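Local coordinates for protein glypican-1 (Homo sapiens, PDB 4YWT) that is a cell-surface proteoglycan that carries heparan sulfate chains, through which it binds collagen and takes part in Schwann cell myelination, at residues V274-L279 / M428-A433; V249-Y254 / P268-N273; H257-P262 / R413-M418; G421-E426 / N438-V443. The protein carries 3 engineered substitutions. All coordinates share one frame; numbering follows the deposited sequence.

Contact 1: V274-L279 / M428-A433; sequences VLKGCL and MGDGLA
In the disulfide-rich end of the glypican core, helix 268-278 is met near its C-terminus by the irregular loop that follows strand 420-421, and Lys-276 reaches across to Met-428 and Asp-430. The lysine has CG anti to its carbonyl carbon (chi1 -85°), and the chain is extended beyond CG, which lets the aliphatic stem span the gap to the loop and deliver the ammonium group there. NZ donates to the backbone carbonyl of Met-428; the modelled separation of 2.4 Å between Lys-276 NZ and Met-428 O is very short, and its exact value is doubtful. The charge has a second partner in a salt bridge, Lys-276 NZ to Asp-430 OD1 at 3.3 Å. Closer to the helix, Lys-276 CD lies 3.2 Å from Met-428 O, with Gly-429 O a looser neighbour. A long, flexible cation suits this place, where one side chain of the helix meets both a carbonyl and a carboxylate of a chain segment with no regular structure.

The same residue of the helix also makes contact through its backbone. A water donates to Lys-276 O at 2.8 Å and accepts from Gly-431 N at 3.3 Å, bridging the helical carbonyl to the loop. Gly-431 has a positive phi of 108°, which a residue without a side chain adopts easily as the loop turns. Two further ties flank the contact: Leu-432 N bonds to Asp-284 OD1, and Cys-278 forms a disulfide with Cys-245 of helix 243-253.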
loop_
_atom_site.group_PDB
_atom_site.type_symbol
_atom_site.label_atom_id
_atom_site.label_comp_id
_atom_site.label_asym_id
_atom_site.label_seq_id
_atom_site.Cartn_x
_atom_site.Cartn_y
_atom_site.Cartn_z
ATOM N N VAL A 274 -4.267 1.593 -26.698
ATOM C CA VAL A 274 -2.949 2.222 -26.694
ATOM C C VAL A 274 -2.307 2.161 -25.309
ATOM O O VAL A 274 -1.178 1.688 -25.165
ATOM C CB VAL A 274 -3.015 3.689 -27.150
ATOM C CG1 VAL A 274 -1.665 4.364 -26.955
ATOM C CG2 VAL A 274 -3.453 3.774 -28.605
ATOM N N LEU A 275 -3.027 2.622 -24.292
ATOM C CA LEU A 275 -2.469 2.658 -22.942
ATOM C C LEU A 275 -2.270 1.260 -22.359
ATOM O O LEU A 275 -1.331 1.034 -21.599
ATOM C CB LEU A 275 -3.348 3.496 -22.013
ATOM C CG LEU A 275 -3.379 4.994 -22.329
ATOM C CD1 LEU A 275 -4.008 5.777 -21.188
ATOM C CD2 LEU A 275 -1.980 5.511 -22.629
ATOM N N LYS A 276 -3.144 0.323 -22.718
ATOM C CA LYS A 276 -2.962 -1.069 -22.315
ATOM C C LYS A 276 -1.696 -1.632 -22.942
ATOM O O LYS A 276 -1.020 -2.469 -22.346
ATOM C CB LYS A 276 -4.168 -1.926 -22.701
ATOM C CG LYS A 276 -5.296 -1.900 -21.682
ATOM C CD LYS A 276 -6.447 -2.795 -22.104
ATOM C CE LYS A 276 -7.562 -2.778 -21.072
ATOM N NZ LYS A 276 -8.437 -3.980 -21.169
ATOM N N GLY A 277 -1.383 -1.169 -24.148
ATOM C CA GLY A 277 -0.130 -1.531 -24.784
ATOM C C GLY A 277 1.053 -0.926 -24.051
ATOM O O GLY A 277 2.052 -1.599 -23.798
ATOM N N CYS A 278 0.931 0.349 -23.696
ATOM C CA CYS A 278 2.010 1.076 -23.036
ATOM C C CYS A 278 2.244 0.618 -21.599
ATOM O O CYS A 278 3.378 0.594 -21.125
ATOM C CB CYS A 278 1.720 2.579 -23.043
ATOM S SG CYS A 278 1.650 3.327 -24.683
ATOM N N LEU A 279 1.168 0.257 -20.909
ATOM C CA LEU A 279 1.244 -0.014 -19.478
ATOM C C LEU A 279 1.010 -1.484 -19.142
ATOM O O LEU A 279 0.428 -1.807 -18.107
ATOM C CB LEU A 279 0.235 0.859 -18.731
ATOM C CG LEU A 279 0.286 2.353 -19.062
ATOM C CD1 LEU A 279 -0.757 3.116 -18.260
ATOM C CD2 LEU A 279 1.679 2.916 -18.818
ATOM N N MET A 428 -8.227 -4.797 -25.672
ATOM C CA MET A 428 -7.366 -5.903 -25.274
ATOM C C MET A 428 -7.543 -6.251 -23.803
ATOM O O MET A 428 -8.047 -5.448 -23.018
ATOM C CB MET A 428 -5.899 -5.568 -25.552
ATOM C CG MET A 428 -5.571 -5.281 -27.014
ATOM S SD MET A 428 -5.285 -6.762 -28.010
ATOM C CE MET A 428 -6.946 -7.199 -28.520
ATOM N N GLY A 429 -7.141 -7.465 -23.441
ATOM C CA GLY A 429 -7.076 -7.853 -22.047
ATOM C C GLY A 429 -5.901 -7.168 -21.373
ATOM O O GLY A 429 -5.125 -6.466 -22.020
ATOM N N ASP A 430 -5.764 -7.381 -20.070
ATOM C CA ASP A 430 -4.707 -6.743 -19.294
ATOM C C ASP A 430 -3.480 -7.638 -19.160
ATOM O O ASP A 430 -3.598 -8.861 -19.083
ATOM C CB ASP A 430 -5.225 -6.353 -17.909
ATOM C CG ASP A 430 -6.549 -5.621 -17.970
ATOM O OD1 ASP A 430 -6.577 -4.482 -18.483
ATOM O OD2 ASP A 430 -7.562 -6.183 -17.503
ATOM N N GLY A 431 -2.302 -7.022 -19.148
ATOM C CA GLY A 431 -1.064 -7.754 -18.947
ATOM C C GLY A 431 -0.215 -7.866 -20.197
ATOM O O GLY A 431 -0.719 -7.746 -21.313
ATOM N N LEU A 432 1.081 -8.092 -19.997
ATOM C CA LEU A 432 2.048 -8.131 -21.090
ATOM C C LEU A 432 1.681 -9.147 -22.164
ATOM O O LEU A 432 1.630 -8.813 -23.347
ATOM C CB LEU A 432 3.445 -8.440 -20.546
ATOM C CG LEU A 432 4.607 -8.284 -21.528
ATOM C CD1 LEU A 432 4.724 -6.841 -21.981
ATOM C CD2 LEU A 432 5.905 -8.752 -20.891
ATOM N N ALA A 433 1.419 -10.381 -21.742
ATOM C CA ALA A 433 1.118 -11.471 -22.664
ATOM C C ALA A 433 -0.075 -11.152 -23.561
ATOM O O ALA A 433 -0.078 -11.492 -24.745
ATOM C CB ALA A 433 0.865 -12.759 -21.893
HETATM O O HOH W 1 -1.985 -3.953 -20.220
#

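Contact 2: V249-Y254 / P268-N273; sequences VMKLVY and PDYCRN
The short helical segments 249-253 and 268-273, of helices 243-253 and 268-278, run nearly antiparallel, at 167°, with their axes 10.4 Å apart and Leu-252 facing Cys-271 where the backbones come closest. Leu-252 and Tyr-270 carry much of the packing between them. The leucine CG, anti to the backbone N (chi1 176°), carries the branch toward helix 268-278, where the two methyls part. CD1 sits over one face of the Tyr-270 ring, 3.8 Å from the centroid and 20° off the normal, a CH-pi contact offset toward the rim; the same Leu-252 CD1 lies 3.6 Å from Cys-271 CA. CD2 turns to the sulfur, with Leu-252 CD2 4.0 Å from Cys-271 SG.

Tyr-270 stretches toward the other helix alongside the leucine, the two side chains sliding past each other in opposite directions. The Lys-251 side chain crosses that of Tyr-270 at about a right angle, Lys-251 CG being 3.3 Å from Tyr-270 OH. Beyond the pair, the Tyr-270 ring meets that of Tyr-423, and Cys-271 is bonded to Cys-400 of helix 391-404. One methyl of a branched leucine on a flat ring, beside a disulfide sulfur, makes a buried apolar core held by van der Waals and CH-pi contact, with the tyrosine hydroxyl and Lys-251 as its more polar margin.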
loop_
_atom_site.group_PDB
_atom_site.type_symbol
_atom_site.label_atom_id
_atom_site.label_comp_id
_atom_site.label_asym_id
_atom_site.label_seq_id
_atom_site.Cartn_x
_atom_site.Cartn_y
_atom_site.Cartn_z
ATOM N N VAL A 249 1.383 6.780 -28.825
ATOM C CA VAL A 249 0.757 7.900 -28.135
ATOM C C VAL A 249 0.722 9.121 -29.044
ATOM O O VAL A 249 -0.271 9.850 -29.074
ATOM C CB VAL A 249 1.492 8.236 -26.819
ATOM C CG1 VAL A 249 1.082 9.606 -26.299
ATOM C CG2 VAL A 249 1.211 7.169 -25.777
ATOM N N MET A 250 1.800 9.337 -29.792
ATOM C CA MET A 250 1.817 10.401 -30.791
ATOM C C MET A 250 0.700 10.187 -31.807
ATOM O O MET A 250 -0.010 11.124 -32.170
ATOM C CB MET A 250 3.169 10.469 -31.502
ATOM C CG MET A 250 3.159 11.349 -32.743
ATOM S SD MET A 250 2.547 13.012 -32.405
ATOM C CE MET A 250 2.308 13.637 -34.065
ATOM N N LYS A 251 0.546 8.945 -32.253
ATOM C CA LYS A 251 -0.514 8.592 -33.188
ATOM C C LYS A 251 -1.884 8.813 -32.558
ATOM O O LYS A 251 -2.821 9.265 -33.215
ATOM C CB LYS A 251 -0.366 7.138 -33.640
ATOM C CG LYS A 251 -1.367 6.706 -34.700
ATOM C CD LYS A 251 -0.818 5.562 -35.539
ATOM C CE LYS A 251 -1.764 5.199 -36.675
ATOM N NZ LYS A 251 -3.011 4.552 -36.182
ATOM N N LEU A 252 -1.982 8.498 -31.271
ATOM C CA LEU A 252 -3.228 8.629 -30.529
ATOM C C LEU A 252 -3.691 10.076 -30.388
ATOM O O LEU A 252 -4.867 10.382 -30.577
ATOM C CB LEU A 252 -3.076 8.008 -29.138
ATOM C CG LEU A 252 -4.273 8.162 -28.198
ATOM C CD1 LEU A 252 -5.437 7.317 -28.684
ATOM C CD2 LEU A 252 -3.897 7.800 -26.767
ATOM N N VAL A 253 -2.759 10.965 -30.058
ATOM C CA VAL A 253 -3.114 12.317 -29.645
ATOM C C VAL A 253 -3.050 13.356 -30.765
ATOM O O VAL A 253 -4.046 14.020 -31.054
ATOM C CB VAL A 253 -2.206 12.793 -28.493
ATOM C CG1 VAL A 253 -2.607 14.186 -28.041
ATOM C CG2 VAL A 253 -2.268 11.816 -27.328
ATOM N N TYR A 254 -1.887 13.496 -31.393
ATOM C CA TYR A 254 -1.648 14.630 -32.281
ATOM C C TYR A 254 -1.640 14.292 -33.768
ATOM O O TYR A 254 -1.457 15.176 -34.603
ATOM C CB TYR A 254 -0.328 15.303 -31.905
ATOM C CG TYR A 254 -0.369 15.962 -30.548
ATOM C CD1 TYR A 254 -1.399 16.832 -30.212
ATOM C CD2 TYR A 254 0.605 15.700 -29.595
ATOM C CE1 TYR A 254 -1.449 17.434 -28.969
ATOM C CE2 TYR A 254 0.563 16.296 -28.350
ATOM C CZ TYR A 254 -0.466 17.161 -28.042
ATOM O OH TYR A 254 -0.511 17.755 -26.802
ATOM N N PRO A 268 -12.484 6.286 -27.047
ATOM C CA PRO A 268 -12.186 5.661 -25.752
ATOM C C PRO A 268 -11.493 4.300 -25.861
ATOM O O PRO A 268 -10.473 4.091 -25.204
ATOM C CB PRO A 268 -13.569 5.515 -25.119
ATOM C CG PRO A 268 -14.334 6.670 -25.667
ATOM C CD PRO A 268 -13.849 6.845 -27.083
ATOM N N ASP A 269 -12.031 3.399 -26.679
ATOM C CA ASP A 269 -11.457 2.062 -26.827
ATOM C C ASP A 269 -10.086 2.103 -27.500
ATOM O O ASP A 269 -9.209 1.290 -27.197
ATOM C CB ASP A 269 -12.408 1.159 -27.617
ATOM C CG ASP A 269 -13.644 0.777 -26.823
ATOM O OD1 ASP A 269 -13.653 0.999 -25.593
ATOM O OD2 ASP A 269 -14.602 0.246 -27.424
ATOM N N TYR A 270 -9.913 3.049 -28.415
ATOM C CA TYR A 270 -8.630 3.282 -29.070
ATOM C C TYR A 270 -7.579 3.668 -28.026
ATOM O O TYR A 270 -6.542 3.006 -27.882
ATOM C CB TYR A 270 -8.781 4.376 -30.134
ATOM C CG TYR A 270 -7.519 4.747 -30.881
ATOM C CD1 TYR A 270 -6.486 3.833 -31.053
ATOM C CD2 TYR A 270 -7.364 6.019 -31.419
ATOM C CE1 TYR A 270 -5.333 4.180 -31.735
ATOM C CE2 TYR A 270 -6.217 6.374 -32.101
ATOM C CZ TYR A 270 -5.205 5.451 -32.257
ATOM O OH TYR A 270 -4.061 5.803 -32.937
ATOM N N CYS A 271 -7.872 4.742 -27.299
ATOM C CA CYS A 271 -7.029 5.218 -26.208
ATOM C C CYS A 271 -6.700 4.098 -25.224
ATOM O O CYS A 271 -5.564 3.975 -24.758
ATOM C CB CYS A 271 -7.722 6.375 -25.482
ATOM S SG CYS A 271 -6.804 7.082 -24.096
ATOM N N ARG A 272 -7.702 3.278 -24.923
ATOM C CA ARG A 272 -7.542 2.204 -23.955
ATOM C C ARG A 272 -6.638 1.093 -24.472
ATOM O O ARG A 272 -5.853 0.537 -23.712
ATOM C CB ARG A 272 -8.904 1.634 -23.562
ATOM C CG ARG A 272 -9.391 2.135 -22.215
ATOM C CD ARG A 272 -10.902 2.122 -22.129
ATOM N NE ARG A 272 -11.421 3.416 -21.693
ATOM C CZ ARG A 272 -12.707 3.747 -21.706
ATOM N NH1 ARG A 272 -13.088 4.947 -21.290
ATOM N NH2 ARG A 272 -13.613 2.880 -22.134
ATOM N N ASN A 273 -6.742 0.770 -25.756
ATOM C CA ASN A 273 -5.837 -0.214 -26.338
ATOM C C ASN A 273 -4.411 0.314 -26.359
ATOM O O ASN A 273 -3.460 -0.418 -26.056
ATOM C CB ASN A 273 -6.283 -0.606 -27.745
ATOM C CG ASN A 273 -7.155 -1.843 -27.750
ATOM O OD1 ASN A 273 -7.528 -2.354 -26.695
ATOM N ND2 ASN A 273 -7.478 -2.338 -28.937
#

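Contact 3: H257-P262 / R413-M418; sequences HCLGVP and RCWNGM
Trp-415 is the residue of the 413-418 run that meets Leu-259 and Val-261, and the approach to it begins one residue earlier. Cys-414 opens the short strand and is fixed by a disulfide to Cys-267. At Trp-415, CG stands anti to the backbone N (chi1 164°), which swings the large indole toward the loop after helix 255-258. Leu-259 reaches the outer edge of the benzo ring near its plane, with Leu-259 CD1 3.7 Å from Trp-415 CH2. Val-261 comes obliquely, Val-261 CG2 lying 3.9 Å from Trp-415 CE3. The indole N-H is spent elsewhere, on the carbonyl of Lys-251; the ring thus has a polar bond at its pyrrole side and branched apolar side chains at its benzo side.

Asn-416 then turns the chain: its OD1 accepts a bent bond (132° at the hydrogen) from Met-418 N at 3.0 Å, in the carbonyl plane, forming an Asx turn, and accepts from Ala-419 N as well. Gly-417, with phi 103°, lies against the indole itself, its CA over one face of the Trp-415 ring. Met-418 contributes its backbone, Met-418 O being 3.6 Å from Leu-259 CD1. The turn leads toward strand 420-421, the antiparallel partner of 414-415. Across from it, Gly-260 is the C-prime residue of a Schellman motif: a two-stranded hairpin packs its tryptophan against a capped helix C-terminus.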
loop_
_atom_site.group_PDB
_atom_site.type_symbol
_atom_site.label_atom_id
_atom_site.label_comp_id
_atom_site.label_asym_id
_atom_site.label_seq_id
_atom_site.Cartn_x
_atom_site.Cartn_y
_atom_site.Cartn_z
ATOM N N HIS A 257 -4.448 16.041 -35.407
ATOM C CA HIS A 257 -4.077 17.397 -35.784
ATOM C C HIS A 257 -3.357 17.401 -37.127
ATOM O O HIS A 257 -3.686 18.183 -38.017
ATOM C CB HIS A 257 -3.187 18.036 -34.712
ATOM C CG HIS A 257 -3.847 18.178 -33.374
ATOM N ND1 HIS A 257 -4.620 17.185 -32.811
ATOM C CD2 HIS A 257 -3.842 19.199 -32.485
ATOM C CE1 HIS A 257 -5.065 17.589 -31.635
ATOM N NE2 HIS A 257 -4.609 18.808 -31.413
ATOM N N CYS A 258 -2.382 16.511 -37.267
ATOM C CA CYS A 258 -1.558 16.460 -38.468
ATOM C C CYS A 258 -2.347 16.049 -39.708
ATOM O O CYS A 258 -2.051 16.505 -40.809
ATOM C CB CYS A 258 -0.380 15.504 -38.261
ATOM S SG CYS A 258 0.875 16.117 -37.114
ATOM N N LEU A 259 -3.351 15.196 -39.533
ATOM C CA LEU A 259 -4.117 14.697 -40.672
ATOM C C LEU A 259 -5.367 15.526 -40.953
ATOM O O LEU A 259 -6.276 15.074 -41.649
ATOM C CB LEU A 259 -4.503 13.233 -40.459
ATOM C CG LEU A 259 -3.349 12.228 -40.433
ATOM C CD1 LEU A 259 -3.871 10.813 -40.623
ATOM C CD2 LEU A 259 -2.304 12.566 -41.488
ATOM N N GLY A 260 -5.413 16.736 -40.409
ATOM C CA GLY A 260 -6.446 17.685 -40.776
ATOM C C GLY A 260 -7.693 17.729 -39.914
ATOM O O GLY A 260 -8.688 18.345 -40.299
ATOM N N VAL A 261 -7.653 17.088 -38.751
ATOM C CA VAL A 261 -8.795 17.113 -37.840
ATOM C C VAL A 261 -8.375 17.361 -36.389
ATOM O O VAL A 261 -8.505 16.480 -35.539
ATOM C CB VAL A 261 -9.609 15.798 -37.927
ATOM C CG1 VAL A 261 -10.526 15.821 -39.139
ATOM C CG2 VAL A 261 -8.684 14.588 -37.984
ATOM N N PRO A 262 -7.886 18.577 -36.095
ATOM C CA PRO A 262 -7.401 18.898 -34.747
ATOM C C PRO A 262 -8.520 18.933 -33.708
ATOM O O PRO A 262 -8.258 18.764 -32.517
ATOM C CB PRO A 262 -6.780 20.286 -34.923
ATOM C CG PRO A 262 -7.530 20.885 -36.059
ATOM C CD PRO A 262 -7.825 19.745 -36.994
ATOM N N ARG A 413 -18.498 11.668 -32.570
ATOM C CA ARG A 413 -17.738 10.990 -33.615
ATOM C C ARG A 413 -16.259 11.262 -33.372
ATOM O O ARG A 413 -15.843 12.416 -33.272
ATOM C CB ARG A 413 -18.165 11.462 -35.006
ATOM N N CYS A 414 -15.466 10.199 -33.284
ATOM C CA CYS A 414 -14.132 10.297 -32.701
ATOM C C CYS A 414 -12.995 9.828 -33.609
ATOM O O CYS A 414 -13.212 9.152 -34.612
ATOM C CB CYS A 414 -14.096 9.508 -31.392
ATOM S SG CYS A 414 -14.856 7.875 -31.518
ATOM N N TRP A 415 -11.779 10.209 -33.238
ATOM C CA TRP A 415 -10.576 9.862 -33.986
ATOM C C TRP A 415 -10.105 8.436 -33.665
ATOM O O TRP A 415 -9.783 8.121 -32.520
ATOM C CB TRP A 415 -9.496 10.903 -33.665
ATOM C CG TRP A 415 -8.077 10.562 -34.007
ATOM C CD1 TRP A 415 -7.114 10.121 -33.146
ATOM C CD2 TRP A 415 -7.442 10.692 -35.286
ATOM N NE1 TRP A 415 -5.926 9.948 -33.812
ATOM C CE2 TRP A 415 -6.099 10.297 -35.126
ATOM C CE3 TRP A 415 -7.879 11.099 -36.550
ATOM C CZ2 TRP A 415 -5.192 10.287 -36.184
ATOM C CZ3 TRP A 415 -6.975 11.089 -37.599
ATOM C CH2 TRP A 415 -5.650 10.683 -37.410
ATOM N N ASN A 416 -10.080 7.581 -34.686
ATOM C CA ASN A 416 -9.665 6.186 -34.533
ATOM C C ASN A 416 -8.198 5.975 -34.899
ATOM O O ASN A 416 -7.672 4.865 -34.823
ATOM C CB ASN A 416 -10.561 5.266 -35.370
ATOM C CG ASN A 416 -10.576 5.632 -36.849
ATOM O OD1 ASN A 416 -9.595 6.138 -37.394
ATOM N ND2 ASN A 416 -11.699 5.365 -37.505
ATOM N N GLY A 417 -7.557 7.065 -35.298
ATOM C CA GLY A 417 -6.147 7.096 -35.638
ATOM C C GLY A 417 -5.821 7.117 -37.122
ATOM O O GLY A 417 -4.751 7.589 -37.507
ATOM N N MET A 418 -6.710 6.599 -37.962
ATOM C CA MET A 418 -6.692 6.940 -39.384
ATOM C C MET A 418 -7.461 8.227 -39.707
ATOM O O MET A 418 -7.004 9.050 -40.500
ATOM C CB MET A 418 -7.202 5.766 -40.216
ATOM C CG MET A 418 -6.137 4.685 -40.377
ATOM S SD MET A 418 -6.745 2.990 -40.391
ATOM C CE MET A 418 -8.353 3.214 -41.139
#

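Contact 4: G421-E426 / N438-V443; sequences GRYLPE and NPEVEV
This is a surface contact between two parts of one irregular loop, the long connection from strand 420-421 to helix 450-471, and it pairs Tyr-423 with Glu-440, which lies within the Asx turn that Asn-438 begins. The tyrosine hydroxyl donates to the carboxylate, Tyr-423 OH to Glu-440 OE2 at 3.0 Å. It arrives on the anti side of that oxygen, 31° out of the carboxylate plane, while the ring and carboxylate planes are 61° apart. OE2 lies at the ring edge, near the ring plane, and Tyr-423 CE1 is also close to it, at 3.4 Å from Glu-440 OE2. Rotation about the CB-CG bond of Glu-440 (chi2 -46°) folds the chain, and OE2 meets the ring from this bent shape. A tyrosine suits the other side: its rigid ring carries a hydroxyl far enough from the backbone to bridge two separate loop segments.

Prolines stiffen both. Pro-425 folds back on its own segment, with CD 3.5 Å above the plane of the Tyr-423 ring and over its centre. Asn-438 shapes the second segment by accepting two backbone N-H groups on OD1. Glu-440 N donates in the carbonyl plane at 3.0 Å from Asn-438 OD1, and Val-441 N comes from above that plane. The two proline rings meet loosely between the segments, Pro-425 CB lying 4.5 Å from Pro-439 CG.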
loop_
_atom_site.group_PDB
_atom_site.type_symbol
_atom_site.label_atom_id
_atom_site.label_comp_id
_atom_site.label_asym_id
_atom_site.label_seq_id
_atom_site.Cartn_x
_atom_site.Cartn_y
_atom_site.Cartn_z
ATOM N N GLY A 421 -14.296 9.166 -36.984
ATOM C CA GLY A 421 -15.159 8.028 -37.245
ATOM C C GLY A 421 -15.392 7.134 -36.042
ATOM O O GLY A 421 -15.337 7.581 -34.897
ATOM N N ARG A 422 -15.695 5.869 -36.308
ATOM C CA ARG A 422 -15.864 4.886 -35.246
ATOM C C ARG A 422 -14.657 3.953 -35.175
ATOM O O ARG A 422 -14.047 3.636 -36.197
ATOM C CB ARG A 422 -17.147 4.081 -35.458
ATOM N N TYR A 423 -14.312 3.527 -33.964
ATOM C CA TYR A 423 -13.187 2.621 -33.759
ATOM C C TYR A 423 -13.685 1.200 -33.515
ATOM O O TYR A 423 -14.255 0.897 -32.468
ATOM C CB TYR A 423 -12.331 3.110 -32.590
ATOM C CG TYR A 423 -11.167 2.223 -32.204
ATOM C CD1 TYR A 423 -9.946 2.322 -32.857
ATOM C CD2 TYR A 423 -11.280 1.313 -31.158
ATOM C CE1 TYR A 423 -8.875 1.524 -32.496
ATOM C CE2 TYR A 423 -10.214 0.510 -30.791
ATOM C CZ TYR A 423 -9.015 0.621 -31.462
ATOM O OH TYR A 423 -7.952 -0.175 -31.099
ATOM N N LEU A 424 -13.463 0.340 -34.503
ATOM C CA LEU A 424 -13.922 -1.047 -34.470
ATOM C C LEU A 424 -13.237 -1.989 -33.460
ATOM O O LEU A 424 -13.936 -2.674 -32.712
ATOM C CB LEU A 424 -13.808 -1.648 -35.875
ATOM C CG LEU A 424 -14.730 -1.012 -36.916
ATOM C CD1 LEU A 424 -14.528 -1.648 -38.282
ATOM C CD2 LEU A 424 -16.184 -1.117 -36.476
ATOM N N PRO A 425 -11.884 -2.040 -33.439
ATOM C CA PRO A 425 -11.197 -3.118 -32.707
ATOM C C PRO A 425 -11.606 -3.292 -31.244
ATOM O O PRO A 425 -11.932 -2.321 -30.559
ATOM C CB PRO A 425 -9.724 -2.705 -32.786
ATOM C CG PRO A 425 -9.631 -1.900 -34.020
ATOM C CD PRO A 425 -10.910 -1.126 -34.068
ATOM N N GLU A 426 -11.582 -4.540 -30.783
ATOM C CA GLU A 426 -11.916 -4.869 -29.401
ATOM C C GLU A 426 -10.844 -4.391 -28.434
ATOM O O GLU A 426 -9.662 -4.343 -28.779
ATOM C CB GLU A 426 -12.107 -6.380 -29.241
ATOM C CG GLU A 426 -13.554 -6.847 -29.236
ATOM C CD GLU A 426 -14.350 -6.315 -28.058
ATOM O OE1 GLU A 426 -13.735 -5.877 -27.061
ATOM O OE2 GLU A 426 -15.596 -6.337 -28.129
ATOM N N ASN A 438 -1.857 -6.694 -29.925
ATOM C CA ASN A 438 -2.334 -5.311 -29.844
ATOM C C ASN A 438 -2.092 -4.548 -31.148
ATOM O O ASN A 438 -0.950 -4.363 -31.566
ATOM C CB ASN A 438 -1.655 -4.588 -28.674
ATOM C CG ASN A 438 -2.308 -3.253 -28.338
ATOM O OD1 ASN A 438 -2.658 -2.470 -29.221
ATOM N ND2 ASN A 438 -2.467 -2.987 -27.046
ATOM N N PRO A 439 -3.183 -4.098 -31.790
ATOM C CA PRO A 439 -3.135 -3.440 -33.102
ATOM C C PRO A 439 -2.465 -2.069 -33.070
ATOM O O PRO A 439 -1.790 -1.691 -34.027
ATOM C CB PRO A 439 -4.614 -3.310 -33.480
ATOM C CG PRO A 439 -5.331 -3.271 -32.174
ATOM C CD PRO A 439 -4.556 -4.183 -31.263
ATOM N N GLU A 440 -2.674 -1.330 -31.988
ATOM C CA GLU A 440 -2.135 0.020 -31.869
ATOM C C GLU A 440 -0.670 0.042 -31.444
ATOM O O GLU A 440 0.122 0.829 -31.960
ATOM C CB GLU A 440 -2.982 0.831 -30.890
ATOM C CG GLU A 440 -4.480 0.747 -31.163
ATOM C CD GLU A 440 -4.836 0.939 -32.632
ATOM O OE1 GLU A 440 -4.174 1.746 -33.320
ATOM O OE2 GLU A 440 -5.786 0.278 -33.101
ATOM N N VAL A 441 -0.320 -0.818 -30.495
ATOM C CA VAL A 441 1.041 -0.871 -29.979
ATOM C C VAL A 441 1.637 -2.249 -30.217
ATOM O O VAL A 441 1.005 -3.262 -29.920
ATOM C CB VAL A 441 1.094 -0.560 -28.469
ATOM C CG1 VAL A 441 2.530 -0.316 -28.027
ATOM C CG2 VAL A 441 0.216 0.633 -28.138
ATOM N N GLU A 442 2.859 -2.299 -30.730
ATOM C CA GLU A 442 3.501 -3.588 -30.927
ATOM C C GLU A 442 4.462 -3.836 -29.779
ATOM O O GLU A 442 5.498 -3.183 -29.650
ATOM C CB GLU A 442 4.220 -3.658 -32.276
ATOM C CG GLU A 442 3.640 -4.721 -33.201
ATOM C CD GLU A 442 4.348 -4.796 -34.539
ATOM O OE1 GLU A 442 3.735 -4.409 -35.556
ATOM O OE2 GLU A 442 5.511 -5.250 -34.574
ATOM N N VAL A 443 4.092 -4.799 -28.944
ATOM C CA VAL A 443 4.795 -5.062 -27.703
ATOM C C VAL A 443 5.405 -6.451 -27.726
ATOM O O VAL A 443 4.715 -7.434 -27.997
ATOM C CB VAL A 443 3.852 -4.945 -26.491
ATOM C CG1 VAL A 443 4.621 -5.146 -25.198
ATOM C CG2 VAL A 443 3.141 -3.601 -26.496
#

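Asn-273, in the helix shared by contacts 1 and 2, ties contacts 1, 2 and 4 together. Its OD1 is 2.7 Å from Met-428 N of contact 1; toward contact 4, Asn-273 ND2 is 3.0 Å from Glu-426 O, and Asn-273 O is 2.9 Å from Asn-438 ND2. The centres of contacts 2 and 4 are about 9 Å apart, with Glu-440 packing on Tyr-270. Contact 3 touches contact 2, centres about 11 Å apart, through a probable hydrogen bond from Trp-415 NE1 to Lys-251 O at 3.2 Å. It joins contact 4 through the strand pair, Cys-414 O to Gly-421 N at 2.6 Å, but stays about 8 Å from contact 1 at the nearest atoms. A bound calcium ion lies about 8 Å from the Pro-439 side chain.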